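Local coordinates for protein cellulase (Bacteroides salanitronis, PDB 6WQY) that probably hydrolyses beta-1,4-glucan chains internally as a broad-specificity endoglucanase, this chain being the family 5 glycoside hydrolase domain of a longer protein, at residues Trp35-Gln40 against Leu359-Ala363; Gln192-Leu196 against Val221-Val225; Asn197-Gln201 against Asn234-Gln239; Ile228-Val232 against Gln290-Met294; Tyr253-Thr259 against Phe323-Tyr327. One frame throughout, in Å; residues are numbered along the deposited sequence. Where two conformers were deposited one is given.

Contact 1: residues Trp35-Gln40 against Leu359-Ala363; sequences WNLGNQ and LFNHA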
# COMPACT_ATOMS: atom_id res chain seq x y z
N TRP A 35 6.10 5.32 3.29
CA TRP A 35 7.08 4.24 3.41
C TRP A 35 6.35 3.00 3.91
O TRP A 35 5.52 3.10 4.81
CB TRP A 35 8.17 4.66 4.38
CG TRP A 35 9.33 3.74 4.58
CD1 TRP A 35 10.52 3.76 3.90
CD2 TRP A 35 9.47 2.73 5.59
NE1 TRP A 35 11.39 2.83 4.43
CE2 TRP A 35 10.77 2.18 5.47
CE3 TRP A 35 8.63 2.27 6.61
CZ2 TRP A 35 11.23 1.16 6.32
CZ3 TRP A 35 9.08 1.26 7.44
CH2 TRP A 35 10.38 0.73 7.30
N ASN A 36 6.68 1.84 3.33
CA ASN A 36 6.11 0.57 3.75
C ASN A 36 7.05 -0.19 4.67
O ASN A 36 8.22 -0.39 4.35
CB ASN A 36 5.90 -0.38 2.55
CG ASN A 36 4.65 -0.09 1.76
OD1 ASN A 36 3.59 -0.64 2.04
ND2 ASN A 36 4.78 0.73 0.74
N LEU A 37 6.49 -0.67 5.78
CA LEU A 37 7.17 -1.60 6.70
C LEU A 37 7.04 -3.01 6.13
O LEU A 37 6.18 -3.81 6.51
CB LEU A 37 6.52 -1.49 8.07
CG LEU A 37 7.16 -2.32 9.18
CD1 LEU A 37 8.54 -1.83 9.51
CD2 LEU A 37 6.27 -2.33 10.40
N GLY A 38 7.88 -3.32 5.12
CA GLY A 38 7.73 -4.54 4.36
C GLY A 38 8.53 -5.71 4.92
O GLY A 38 9.49 -5.55 5.66
N ASN A 39 8.12 -6.92 4.51
CA ASN A 39 8.71 -8.16 5.03
C ASN A 39 8.75 -8.15 6.55
O ASN A 39 9.72 -8.57 7.17
CB ASN A 39 10.08 -8.46 4.43
CG ASN A 39 10.00 -9.00 3.01
OD1 ASN A 39 8.96 -8.99 2.39
ND2 ASN A 39 11.13 -9.48 2.50
N GLN A 40 7.65 -7.69 7.15
CA GLN A 40 7.56 -7.45 8.59
C GLN A 40 6.28 -8.14 9.08
O GLN A 40 6.23 -9.37 9.11
CB GLN A 40 7.66 -5.95 8.86
CG GLN A 40 8.04 -5.62 10.30
CD GLN A 40 9.52 -5.79 10.57
OE1 GLN A 40 10.37 -5.43 9.76
NE2 GLN A 40 9.84 -6.31 11.74
N LEU A 359 16.05 0.85 2.98
CA LEU A 359 16.60 2.16 3.32
C LEU A 359 16.97 2.26 4.79
O LEU A 359 17.92 2.98 5.13
CB LEU A 359 15.60 3.27 2.99
CG LEU A 359 15.12 3.32 1.54
CD1 LEU A 359 14.08 4.44 1.37
CD2 LEU A 359 16.25 3.49 0.56
N PHE A 360 16.25 1.54 5.66
CA PHE A 360 16.52 1.54 7.09
C PHE A 360 16.59 0.10 7.60
O PHE A 360 15.87 -0.78 7.11
CB PHE A 360 15.37 2.19 7.89
CG PHE A 360 15.09 3.61 7.53
CD1 PHE A 360 14.24 3.92 6.48
CD2 PHE A 360 15.67 4.64 8.24
CE1 PHE A 360 13.99 5.23 6.14
CE2 PHE A 360 15.41 5.96 7.91
CZ PHE A 360 14.57 6.25 6.85
N ASN A 361 17.42 -0.12 8.61
CA ASN A 361 17.27 -1.32 9.43
C ASN A 361 15.95 -1.19 10.20
O ASN A 361 15.71 -0.19 10.88
CB ASN A 361 18.46 -1.45 10.38
CG ASN A 361 18.41 -2.73 11.19
OD1 ASN A 361 17.53 -2.88 12.04
ND2 ASN A 361 19.33 -3.64 10.94
N HIS A 362 15.06 -2.20 10.06
CA HIS A 362 13.72 -2.09 10.59
C HIS A 362 13.66 -2.16 12.11
O HIS A 362 12.61 -1.85 12.69
CB HIS A 362 12.81 -3.17 10.00
CG HIS A 362 12.47 -2.98 8.56
ND1 HIS A 362 11.44 -3.68 7.97
CD2 HIS A 362 12.99 -2.18 7.59
CE1 HIS A 362 11.34 -3.34 6.70
NE2 HIS A 362 12.27 -2.43 6.44
N ALA A 363 14.75 -2.55 12.77
CA ALA A 363 14.79 -2.62 14.22
C ALA A 363 15.58 -1.49 14.85
O ALA A 363 15.18 -0.96 15.89
CB ALA A 363 15.39 -3.96 14.67
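Trp35 and His362 meet across backbones whose nearest CA atoms, those of Leu37 and His362, are 7.6 Å apart, so side chains carry most of the contact. In this (beta/alpha)8 barrel the loop after the last strand, 342-346, packs over the first strand, 34-37, at the place where first and last strands are neighbours. Three rings form an aromatic cluster. Trp35 has CG anti to its own nitrogen (chi1 -176°), which carries the indole toward the loop, where its six-membered ring turns an edge to one face of His362 in an offset edge-to-face pair, planes at 65°. Phe360 in turn points its edge at the face of the five-membered ring of Trp35, again offset edge-to-face, with Phe360 CD1 3.7 Å from Trp35 NE1. The imidazole is fixed at both nitrogens: His362 ND1 donates to Gln40 OE1 over 2.7 Å, the acceptor lying in the ring plane, while NE2 and Trp35 NE1 both bond to the carboxylate of Asp346. Gln40 NE2 is held by Glu51 and Ala57, which steadies the amide that receives the histidine. With a leucine in place of His362, Gln40 OE1 would probably lose its donor and the Asp346 carboxylate one of its ring partners. At the same imidazole edge, in plane, His362 CE1 lies 3.1 Å from Gly38 O.

Contact 2: residues Gln192-Leu196 against Val221-Val225; sequences QYAVL and VPGYV
Tyr224 meets two side chains of helix 191-209 that address it in different ways: Gln192 at its hydroxyl and Tyr193 over one face of its ring. That helix is the one in the beta-alpha-beta crossover from the fourth to the fifth strand of the (beta/alpha)8 barrel, and here it packs against the end of the fifth, 219-222, and the residues just after it. The two tyrosines make an edge-to-face pair with planes at 88° and centroids 5.3 Å apart. Tyr193 supplies the edge, its CE1 reaching Tyr224 CG at 3.7 Å and its CD1 meeting CD2 of the same ring. Tyr224 has CG anti to its backbone nitrogen (chi1 -163°), which sends the phenol out toward the helix. At its far end Tyr224 OH donates to Gln192 OE1 over 2.6 Å, approaching nearly in line with the amide C=O at 164°; the amide and phenol planes are turned only slightly against each other. Asp177 grips both sides of this pair, its backbone N bonding to Tyr224 OH and its carboxylate to Gln192 NE2, so neither amide nor hydroxyl depends on one partner. Tyr193 OH turns instead to Asn185. One helical turn on from Gln192, Leu196 slips a methyl beside the backbone, CD2 lying 3.6 Å from Gly223 C and 3.5 Å from Tyr224 N.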
# COMPACT_ATOMS: atom_id res chain seq x y z
N GLN A 192 -15.16 -11.73 -11.64
CA GLN A 192 -14.15 -11.49 -10.62
C GLN A 192 -14.06 -10.01 -10.28
O GLN A 192 -13.92 -9.66 -9.09
CB GLN A 192 -12.79 -12.02 -11.05
CG GLN A 192 -12.67 -13.53 -11.01
CD GLN A 192 -11.27 -13.97 -11.37
OE1 GLN A 192 -10.32 -13.17 -11.30
NE2 GLN A 192 -11.10 -15.21 -11.77
N TYR A 193 -14.10 -9.11 -11.27
CA TYR A 193 -14.04 -7.69 -10.94
C TYR A 193 -15.22 -7.29 -10.06
O TYR A 193 -15.07 -6.49 -9.12
CB TYR A 193 -14.05 -6.82 -12.20
CG TYR A 193 -12.89 -7.07 -13.14
CD1 TYR A 193 -11.61 -7.24 -12.68
CD2 TYR A 193 -13.10 -7.16 -14.51
CE1 TYR A 193 -10.56 -7.49 -13.55
CE2 TYR A 193 -12.07 -7.40 -15.39
CZ TYR A 193 -10.79 -7.57 -14.91
OH TYR A 193 -9.72 -7.84 -15.73
N ALA A 194 -16.40 -7.83 -10.35
CA ALA A 194 -17.58 -7.51 -9.57
C ALA A 194 -17.46 -8.03 -8.15
O ALA A 194 -17.85 -7.35 -7.20
CB ALA A 194 -18.83 -8.08 -10.24
N VAL A 195 -16.92 -9.24 -7.98
CA VAL A 195 -16.75 -9.79 -6.65
C VAL A 195 -15.81 -8.93 -5.81
O VAL A 195 -16.09 -8.65 -4.64
CB VAL A 195 -16.27 -11.25 -6.73
CG1 VAL A 195 -15.84 -11.76 -5.36
CG2 VAL A 195 -17.37 -12.13 -7.31
N LEU A 196 -14.69 -8.49 -6.39
CA LEU A 196 -13.79 -7.63 -5.64
C LEU A 196 -14.49 -6.34 -5.23
O LEU A 196 -14.34 -5.86 -4.09
CB LEU A 196 -12.53 -7.34 -6.45
CG LEU A 196 -11.53 -6.41 -5.76
CD1 LEU A 196 -11.09 -6.89 -4.39
CD2 LEU A 196 -10.29 -6.24 -6.65
N VAL A 221 -9.30 1.28 -0.66
CA VAL A 221 -9.94 0.17 -1.36
C VAL A 221 -9.24 -0.06 -2.69
O VAL A 221 -9.07 0.89 -3.47
CB VAL A 221 -11.46 0.41 -1.54
CG1 VAL A 221 -12.18 0.15 -0.22
CG2 VAL A 221 -11.75 1.82 -2.03
N PRO A 222 -8.82 -1.30 -3.00
CA PRO A 222 -8.05 -1.53 -4.22
C PRO A 222 -8.89 -2.01 -5.40
O PRO A 222 -9.99 -2.54 -5.26
CB PRO A 222 -7.07 -2.63 -3.80
CG PRO A 222 -7.90 -3.47 -2.85
CD PRO A 222 -8.72 -2.44 -2.07
N GLY A 223 -8.30 -1.85 -6.59
CA GLY A 223 -8.75 -2.54 -7.77
C GLY A 223 -7.99 -3.84 -7.97
O GLY A 223 -7.11 -4.21 -7.19
N TYR A 224 -8.33 -4.53 -9.05
CA TYR A 224 -7.82 -5.87 -9.29
C TYR A 224 -6.30 -5.85 -9.44
O TYR A 224 -5.76 -5.05 -10.22
CB TYR A 224 -8.50 -6.47 -10.52
CG TYR A 224 -8.35 -7.98 -10.62
CD1 TYR A 224 -7.25 -8.56 -11.22
CD2 TYR A 224 -9.35 -8.83 -10.14
CE1 TYR A 224 -7.12 -9.92 -11.32
CE2 TYR A 224 -9.23 -10.20 -10.25
CZ TYR A 224 -8.13 -10.75 -10.86
OH TYR A 224 -7.98 -12.11 -11.00
N VAL A 225 -5.64 -6.71 -8.65
CA VAL A 225 -4.19 -6.87 -8.56
C VAL A 225 -3.46 -5.54 -8.43
O VAL A 225 -2.28 -5.44 -8.76
CB VAL A 225 -3.64 -7.84 -9.64
CG1 VAL A 225 -3.50 -7.20 -11.01
CG2 VAL A 225 -2.33 -8.48 -9.19

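Contact 3: residues Asn197-Gln201 against Asn234-Gln239; sequences NEWNQ and NFVLPQ
Asn197 opens the contact by gripping the peptide backbone of 234-239 with both ends of its amide. Its ND2 donates to Asn234 O over 3.0 Å, with that oxygen nearly in the amide plane, and its OD1 accepts from Val236 N at 3.0 Å, the donor standing above the carbonyl plane. Shortened to alanine, this position would probably leave Val236 N and Asn234 O without their side-chain partners. A water 2.7 Å from Asn197 OD1 accepts from Asn200 ND2, whose protein partner is Pro222 O, and also lies against Val236 O. Asn200 also lays CB against Pro238 CG at 4.0 Å. Gln201, its chain bent at chi2 (70°), turns its amide alongside Gln239 and makes a two-bond ring with that residue's backbone: OE1 receives Gln239 N at 2.9 Å on an in-plane lone pair, and NE2 donates to Gln239 O at 2.9 Å with an angle of 174°. NE2 has a second partner in Asp205. Two helix amides thus hold an extended loop by its main chain, joining helix 191-209 to the connection between helix 228-234 and strand 246-251, within the outer layer of a (beta/alpha)8 barrel.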
# COMPACT_ATOMS: atom_id res chain seq x y z
N ASN A 197 -15.28 -5.76 -6.13
CA ASN A 197 -16.04 -4.57 -5.76
C ASN A 197 -17.02 -4.86 -4.63
O ASN A 197 -17.20 -4.02 -3.73
CB ASN A 197 -16.75 -3.99 -6.98
CG ASN A 197 -15.79 -3.29 -7.94
OD1 ASN A 197 -14.87 -2.58 -7.51
ND2 ASN A 197 -16.00 -3.46 -9.23
N GLU A 198 -17.64 -6.04 -4.63
CA GLU A 198 -18.52 -6.44 -3.54
C GLU A 198 -17.76 -6.55 -2.23
O GLU A 198 -18.25 -6.14 -1.17
CB GLU A 198 -19.19 -7.79 -3.85
CG GLU A 198 -20.18 -7.78 -4.99
CD GLU A 198 -20.68 -9.17 -5.41
OE1 GLU A 198 -20.46 -10.19 -4.69
OE2 GLU A 198 -21.33 -9.25 -6.49
N TRP A 199 -16.56 -7.15 -2.27
CA TRP A 199 -15.76 -7.29 -1.07
C TRP A 199 -15.39 -5.94 -0.47
O TRP A 199 -15.44 -5.76 0.75
CB TRP A 199 -14.49 -8.07 -1.38
CG TRP A 199 -14.67 -9.53 -1.68
CD1 TRP A 199 -15.82 -10.25 -1.65
CD2 TRP A 199 -13.63 -10.43 -2.06
NE1 TRP A 199 -15.54 -11.57 -1.98
CE2 TRP A 199 -14.20 -11.69 -2.24
CE3 TRP A 199 -12.26 -10.27 -2.25
CZ2 TRP A 199 -13.44 -12.80 -2.62
CZ3 TRP A 199 -11.51 -11.37 -2.62
CH2 TRP A 199 -12.10 -12.61 -2.79
N ASN A 200 -15.02 -4.98 -1.33
CA ASN A 200 -14.70 -3.66 -0.81
C ASN A 200 -15.92 -3.04 -0.13
O ASN A 200 -15.78 -2.36 0.90
CB ASN A 200 -14.17 -2.76 -1.92
CG ASN A 200 -12.72 -3.05 -2.27
OD1 ASN A 200 -11.96 -3.56 -1.44
ND2 ASN A 200 -12.33 -2.70 -3.49
N GLN A 201 -17.11 -3.26 -0.69
CA GLN A 201 -18.32 -2.75 -0.06
C GLN A 201 -18.56 -3.40 1.30
O GLN A 201 -18.96 -2.72 2.26
CB GLN A 201 -19.53 -2.97 -0.96
CG GLN A 201 -20.81 -2.32 -0.44
CD GLN A 201 -20.73 -0.82 -0.54
OE1 GLN A 201 -20.77 -0.26 -1.64
NE2 GLN A 201 -20.59 -0.14 0.59
N ASN A 234 -12.35 -1.13 -14.21
CA ASN A 234 -13.31 -2.02 -13.56
C ASN A 234 -13.64 -1.68 -12.12
O ASN A 234 -14.64 -2.22 -11.61
CB ASN A 234 -12.84 -3.48 -13.64
CG ASN A 234 -12.49 -3.90 -15.04
OD1 ASN A 234 -11.30 -4.05 -15.38
ND2 ASN A 234 -13.48 -4.07 -15.85
N PHE A 235 -12.86 -0.86 -11.44
CA PHE A 235 -13.15 -0.51 -10.05
C PHE A 235 -14.44 0.30 -9.97
O PHE A 235 -14.69 1.18 -10.81
CB PHE A 235 -11.98 0.30 -9.49
CG PHE A 235 -12.21 0.88 -8.13
CD1 PHE A 235 -12.80 2.11 -7.99
CD2 PHE A 235 -11.77 0.23 -6.98
CE1 PHE A 235 -13.00 2.68 -6.75
CE2 PHE A 235 -11.96 0.79 -5.74
CZ PHE A 235 -12.58 2.01 -5.62
N VAL A 236 -15.24 0.02 -8.94
CA VAL A 236 -16.44 0.79 -8.63
C VAL A 236 -16.30 1.30 -7.20
O VAL A 236 -16.09 0.51 -6.28
CB VAL A 236 -17.72 -0.06 -8.78
CG1 VAL A 236 -18.94 0.75 -8.32
CG2 VAL A 236 -17.88 -0.53 -10.22
N LEU A 237 -16.42 2.59 -7.01
CA LEU A 237 -16.30 3.16 -5.67
C LEU A 237 -17.45 2.67 -4.81
O LEU A 237 -18.60 2.80 -5.21
CB LEU A 237 -16.34 4.68 -5.77
CG LEU A 237 -15.91 5.44 -4.51
CD1 LEU A 237 -14.44 5.24 -4.21
CD2 LEU A 237 -16.24 6.93 -4.65
N PRO A 238 -17.18 2.12 -3.62
CA PRO A 238 -18.27 1.69 -2.75
C PRO A 238 -19.15 2.86 -2.35
O PRO A 238 -18.70 4.01 -2.29
CB PRO A 238 -17.56 1.12 -1.52
CG PRO A 238 -16.23 0.68 -2.05
CD PRO A 238 -15.86 1.71 -3.09
N GLN A 239 -20.40 2.54 -2.03
CA GLN A 239 -21.27 3.49 -1.34
C GLN A 239 -20.79 3.68 0.09
O GLN A 239 -20.24 2.77 0.71
CB GLN A 239 -22.69 2.93 -1.30
CG GLN A 239 -23.29 2.67 -2.67
CD GLN A 239 -23.35 3.92 -3.53
OE1 GLN A 239 -24.02 4.89 -3.19
NE2 GLN A 239 -22.64 3.90 -4.65
O HOH W 1 -14.43 -1.45 -5.06
O HOH W 2 -17.68 -1.31 -4.65

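Contact 4: residues Ile228-Val232 against Gln290-Met294; sequences IDLTV and QFAKM
Ile228 is a knob in a hole on helix 284-299 formed by the side chains of Gln290, Phe291, Lys293 and Met294. Two outer helices of the (beta/alpha)8 barrel pack side by side here: segments 228-232 and 290-294 run nearly parallel, at 20°, and the segment axes come within 9.8 Å. From its CB, 4.0 Å from Gln290 NE2, the isoleucine divides. The CG2 methyl settles over the backbone at Gln290 O (3.6 Å) and also touches Met294 CG, whereas CG1 runs along Met294 CG and SD. Because the chain stays extended (chi2 173°), CD1 reaches on to the edge of the Phe291 ring, meeting CD1 there at 4.1 Å. One turn later Val232, in the conformer described, continues the apolar seam, its CG1 resting 3.8 Å from Met294 SD, while strand 246-251 backs the seam through Val250, which touches both Ile228 and Met294.

Beside this apolar seam the contact becomes polar, at the partly exposed Asp229 and Lys293. Asp229 has two conformers, and its bonds hold for the one described. Lys293, extended beyond CG, brings NZ to the syn lone pair of Asp229 OD1 in a salt bridge of 2.6 Å, and the same ammonium donates to Gln290 OE1. Gln290 thereby has its amide fixed from both ends, for its NE2 donates to Asp229 OD2 at 2.9 Å from above the carboxylate plane. A water also donates to Asp229 OD2, at 2.8 Å.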
# COMPACT_ATOMS: atom_id res chain seq x y z
N ILE A 228 -3.11 -0.36 -12.35
CA ILE A 228 -3.77 0.89 -12.74
C ILE A 228 -4.82 0.66 -13.83
O ILE A 228 -5.95 1.17 -13.74
CB ILE A 228 -2.75 1.97 -13.12
CG1 ILE A 228 -2.11 2.53 -11.84
CG2 ILE A 228 -3.41 3.09 -13.93
CD1 ILE A 228 -0.96 3.49 -12.06
N ASP A 229 -4.48 -0.07 -14.89
CA ASP A 229 -5.43 -0.22 -15.99
C ASP A 229 -6.67 -0.98 -15.55
O ASP A 229 -7.81 -0.59 -15.87
CB ASP A 229 -4.76 -0.89 -17.18
CG ASP A 229 -3.87 0.06 -17.93
OD1 ASP A 229 -4.40 1.01 -18.54
OD2 ASP A 229 -2.63 -0.12 -17.85
N LEU A 230 -6.50 -2.09 -14.83
CA LEU A 230 -7.66 -2.85 -14.40
C LEU A 230 -8.50 -2.09 -13.38
O LEU A 230 -9.71 -2.34 -13.27
CB LEU A 230 -7.27 -4.22 -13.87
CG LEU A 230 -6.59 -5.13 -14.88
CD1 LEU A 230 -6.28 -6.48 -14.24
CD2 LEU A 230 -7.44 -5.34 -16.12
N THR A 231 -7.87 -1.20 -12.62
CA THR A 231 -8.58 -0.36 -11.66
C THR A 231 -9.40 0.70 -12.39
O THR A 231 -10.62 0.81 -12.18
CB THR A 231 -7.58 0.27 -10.69
OG1 THR A 231 -6.89 -0.78 -9.98
CG2 THR A 231 -8.26 1.16 -9.66
N VAL A 232 -8.78 1.48 -13.27
CA VAL A 232 -9.58 2.51 -13.94
C VAL A 232 -10.70 1.89 -14.76
O VAL A 232 -11.77 2.49 -14.91
CB VAL A 232 -8.72 3.50 -14.76
CG1 VAL A 232 -7.65 4.14 -13.89
CG2 VAL A 232 -8.12 2.82 -15.98
N GLN A 290 0.41 6.42 -17.29
CA GLN A 290 -0.36 5.64 -16.32
C GLN A 290 -0.95 6.54 -15.25
O GLN A 290 -2.11 6.37 -14.85
CB GLN A 290 0.52 4.56 -15.71
CG GLN A 290 0.95 3.49 -16.69
CD GLN A 290 -0.25 2.81 -17.33
OE1 GLN A 290 -0.68 3.19 -18.41
NE2 GLN A 290 -0.79 1.81 -16.64
N PHE A 291 -0.17 7.49 -14.74
CA PHE A 291 -0.71 8.37 -13.70
C PHE A 291 -1.80 9.28 -14.27
O PHE A 291 -2.74 9.64 -13.55
CB PHE A 291 0.40 9.17 -13.02
CG PHE A 291 1.35 8.35 -12.18
CD1 PHE A 291 1.26 6.98 -12.08
CD2 PHE A 291 2.35 8.99 -11.47
CE1 PHE A 291 2.17 6.26 -11.30
CE2 PHE A 291 3.26 8.29 -10.71
CZ PHE A 291 3.17 6.92 -10.63
N ALA A 292 -1.71 9.63 -15.57
CA ALA A 292 -2.76 10.41 -16.21
C ALA A 292 -4.09 9.67 -16.20
O ALA A 292 -5.16 10.29 -16.10
CB ALA A 292 -2.36 10.78 -17.63
N LYS A 293 -4.06 8.34 -16.33
CA LYS A 293 -5.31 7.57 -16.26
C LYS A 293 -5.94 7.70 -14.89
O LYS A 293 -7.16 7.88 -14.77
CB LYS A 293 -5.04 6.10 -16.60
CG LYS A 293 -4.55 5.86 -18.01
CD LYS A 293 -4.16 4.41 -18.26
CE LYS A 293 -3.65 4.21 -19.67
NZ LYS A 293 -3.06 2.85 -19.87
N MET A 294 -5.12 7.61 -13.84
CA MET A 294 -5.63 7.77 -12.49
C MET A 294 -6.18 9.17 -12.26
O MET A 294 -7.22 9.35 -11.60
CB MET A 294 -4.53 7.49 -11.47
CG MET A 294 -4.09 6.04 -11.41
SD MET A 294 -5.41 4.88 -10.89
CE MET A 294 -5.61 5.38 -9.19
O HOH W 3 -1.01 0.37 -20.05

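Contact 5: residues Tyr253-Thr259 against Phe323-Tyr327; sequences YDPIDYT and FRLYY
Tyr327 drives its ring from helix 318-337 into the loop and short helix after the sixth strand of the (beta/alpha)8 barrel. Its hydroxyl donates to Asp254 O over 2.8 Å, the donor standing 46° above that carbonyl's plane. Tyr258 turns an edge toward the face of Tyr327, planes at 67°, with Tyr258 CE2 4.1 Å from Tyr327 CG. On the same ring Thr259 CG2 comes within 3.4 Å of Tyr327 CZ.

The second shell sets these groups. The peptide bond before Pro255 is cis, and Pro255 occupies the N-cap position of the short helix 256-259; its carbonyl receives both Tyr258 N and Thr259 N. Trp269 meets both tyrosine rings, edge-to-face with Tyr327 and at a shallow angle with Tyr258, and Asp254 is steadied by Asn286. Thr259 places OG1 between its backbone nitrogen and carbonyl carbon (chi1 57°), and that hydroxyl donates to Tyr253 O at 2.8 Å on an in-plane lone pair.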
# COMPACT_ATOMS: atom_id res chain seq x y z
N TYR A 253 5.09 -0.37 -10.00
CA TYR A 253 6.48 -0.77 -10.08
C TYR A 253 7.01 -0.74 -11.51
O TYR A 253 8.11 -1.23 -11.78
CB TYR A 253 6.67 -2.16 -9.51
CG TYR A 253 6.47 -2.31 -8.02
CD1 TYR A 253 7.46 -1.91 -7.14
CD2 TYR A 253 5.33 -2.91 -7.50
CE1 TYR A 253 7.34 -2.10 -5.78
CE2 TYR A 253 5.18 -3.08 -6.13
CZ TYR A 253 6.19 -2.69 -5.28
OH TYR A 253 6.16 -2.92 -3.92
N ASP A 254 6.25 -0.17 -12.45
CA ASP A 254 6.62 -0.31 -13.85
C ASP A 254 7.97 0.36 -14.12
O ASP A 254 8.17 1.50 -13.72
CB ASP A 254 5.60 0.37 -14.76
CG ASP A 254 4.23 -0.28 -14.75
OD1 ASP A 254 4.05 -1.36 -14.14
OD2 ASP A 254 3.33 0.32 -15.42
N PRO A 255 8.88 -0.29 -14.87
CA PRO A 255 8.85 -1.68 -15.35
C PRO A 255 9.48 -2.58 -14.29
O PRO A 255 10.64 -2.34 -13.90
CB PRO A 255 9.68 -1.62 -16.63
CG PRO A 255 10.67 -0.51 -16.39
CD PRO A 255 10.10 0.41 -15.33
N ILE A 256 8.76 -3.61 -13.83
CA ILE A 256 9.25 -4.42 -12.72
C ILE A 256 10.58 -5.08 -13.03
O ILE A 256 11.39 -5.31 -12.12
CB ILE A 256 8.16 -5.43 -12.28
CG1 ILE A 256 8.57 -6.17 -11.00
CG2 ILE A 256 7.85 -6.41 -13.39
CD1 ILE A 256 8.64 -5.30 -9.77
N ASP A 257 10.84 -5.43 -14.29
CA ASP A 257 12.14 -6.03 -14.58
C ASP A 257 13.28 -5.10 -14.17
O ASP A 257 14.35 -5.59 -13.76
CB ASP A 257 12.25 -6.37 -16.07
CG ASP A 257 11.45 -7.61 -16.45
OD1 ASP A 257 10.86 -8.26 -15.55
OD2 ASP A 257 11.39 -7.92 -17.66
N TYR A 258 13.09 -3.79 -14.29
CA TYR A 258 14.09 -2.82 -13.85
C TYR A 258 14.01 -2.58 -12.34
O TYR A 258 15.02 -2.63 -11.63
CB TYR A 258 13.93 -1.49 -14.62
CG TYR A 258 14.82 -0.41 -14.03
CD1 TYR A 258 16.20 -0.51 -14.11
CD2 TYR A 258 14.28 0.67 -13.35
CE1 TYR A 258 17.01 0.44 -13.53
CE2 TYR A 258 15.09 1.64 -12.78
CZ TYR A 258 16.46 1.51 -12.86
OH TYR A 258 17.27 2.45 -12.27
N THR A 259 12.81 -2.32 -11.82
CA THR A 259 12.72 -1.86 -10.44
C THR A 259 13.07 -2.95 -9.44
O THR A 259 13.60 -2.63 -8.37
CB THR A 259 11.35 -1.25 -10.15
OG1 THR A 259 10.35 -2.23 -10.43
CG2 THR A 259 11.11 0.00 -10.97
N PHE A 323 20.81 6.15 -12.10
CA PHE A 323 19.54 5.90 -12.77
C PHE A 323 18.44 5.55 -11.79
O PHE A 323 17.28 5.92 -12.00
CB PHE A 323 19.72 4.79 -13.81
CG PHE A 323 20.49 5.22 -15.02
CD1 PHE A 323 19.84 5.84 -16.09
CD2 PHE A 323 21.85 5.03 -15.09
CE1 PHE A 323 20.54 6.23 -17.20
CE2 PHE A 323 22.55 5.43 -16.20
CZ PHE A 323 21.89 6.03 -17.26
N ARG A 324 18.77 4.80 -10.73
CA ARG A 324 17.78 4.47 -9.71
C ARG A 324 17.25 5.72 -9.02
O ARG A 324 16.04 5.88 -8.80
CB ARG A 324 18.38 3.53 -8.67
CG ARG A 324 17.43 3.20 -7.54
CD ARG A 324 18.12 3.02 -6.22
NE ARG A 324 17.22 2.54 -5.18
CZ ARG A 324 17.58 2.36 -3.92
NH1 ARG A 324 18.81 2.63 -3.53
NH2 ARG A 324 16.70 1.89 -3.05
N LEU A 325 18.16 6.63 -8.65
CA LEU A 325 17.72 7.86 -8.00
C LEU A 325 16.90 8.71 -8.95
O LEU A 325 15.90 9.32 -8.54
CB LEU A 325 18.91 8.64 -7.44
CG LEU A 325 19.39 8.12 -6.09
CD1 LEU A 325 20.03 6.74 -6.17
CD2 LEU A 325 20.35 9.10 -5.44
N TYR A 326 17.30 8.77 -10.22
CA TYR A 326 16.50 9.48 -11.22
C TYR A 326 15.10 8.88 -11.33
O TYR A 326 14.11 9.61 -11.31
CB TYR A 326 17.22 9.50 -12.57
CG TYR A 326 16.35 9.98 -13.70
CD1 TYR A 326 15.73 11.23 -13.65
CD2 TYR A 326 16.11 9.19 -14.81
CE1 TYR A 326 14.91 11.66 -14.67
CE2 TYR A 326 15.29 9.61 -15.84
CZ TYR A 326 14.69 10.85 -15.76
OH TYR A 326 13.87 11.30 -16.77
N TYR A 327 15.01 7.55 -11.45
CA TYR A 327 13.71 6.89 -11.51
C TYR A 327 12.85 7.27 -10.31
O TYR A 327 11.68 7.65 -10.46
CB TYR A 327 13.91 5.36 -11.56
CG TYR A 327 12.61 4.60 -11.50
CD1 TYR A 327 11.89 4.31 -12.65
CD2 TYR A 327 12.09 4.19 -10.29
CE1 TYR A 327 10.68 3.64 -12.60
CE2 TYR A 327 10.88 3.51 -10.23
CZ TYR A 327 10.19 3.24 -11.38
OH TYR A 327 8.98 2.58 -11.27

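All five contacts belong to one eight-stranded (beta/alpha)8 barrel. Contact 1 spans nearly the whole chain, bringing the first strand to the loop after the last, and the other four are nested inside it. Contacts 2 and 3 share helix 191-209, with centres about 7 Å apart, cross along the chain and touch through Asn200 and Pro222. Contact 4 touches contact 2 through Leu230 and Thr231, and crosses both contact 3 and contact 5, the latter centred about 18 Å away. Contact 5 meets contact 1 where Arg324 packs on Leu359. Contacts 2 to 5 thus join elements from helix 191-209 to helix 318-337, while contact 1, about 27 Å from contact 2, lies across the chain's centre, where first and last strands adjoin.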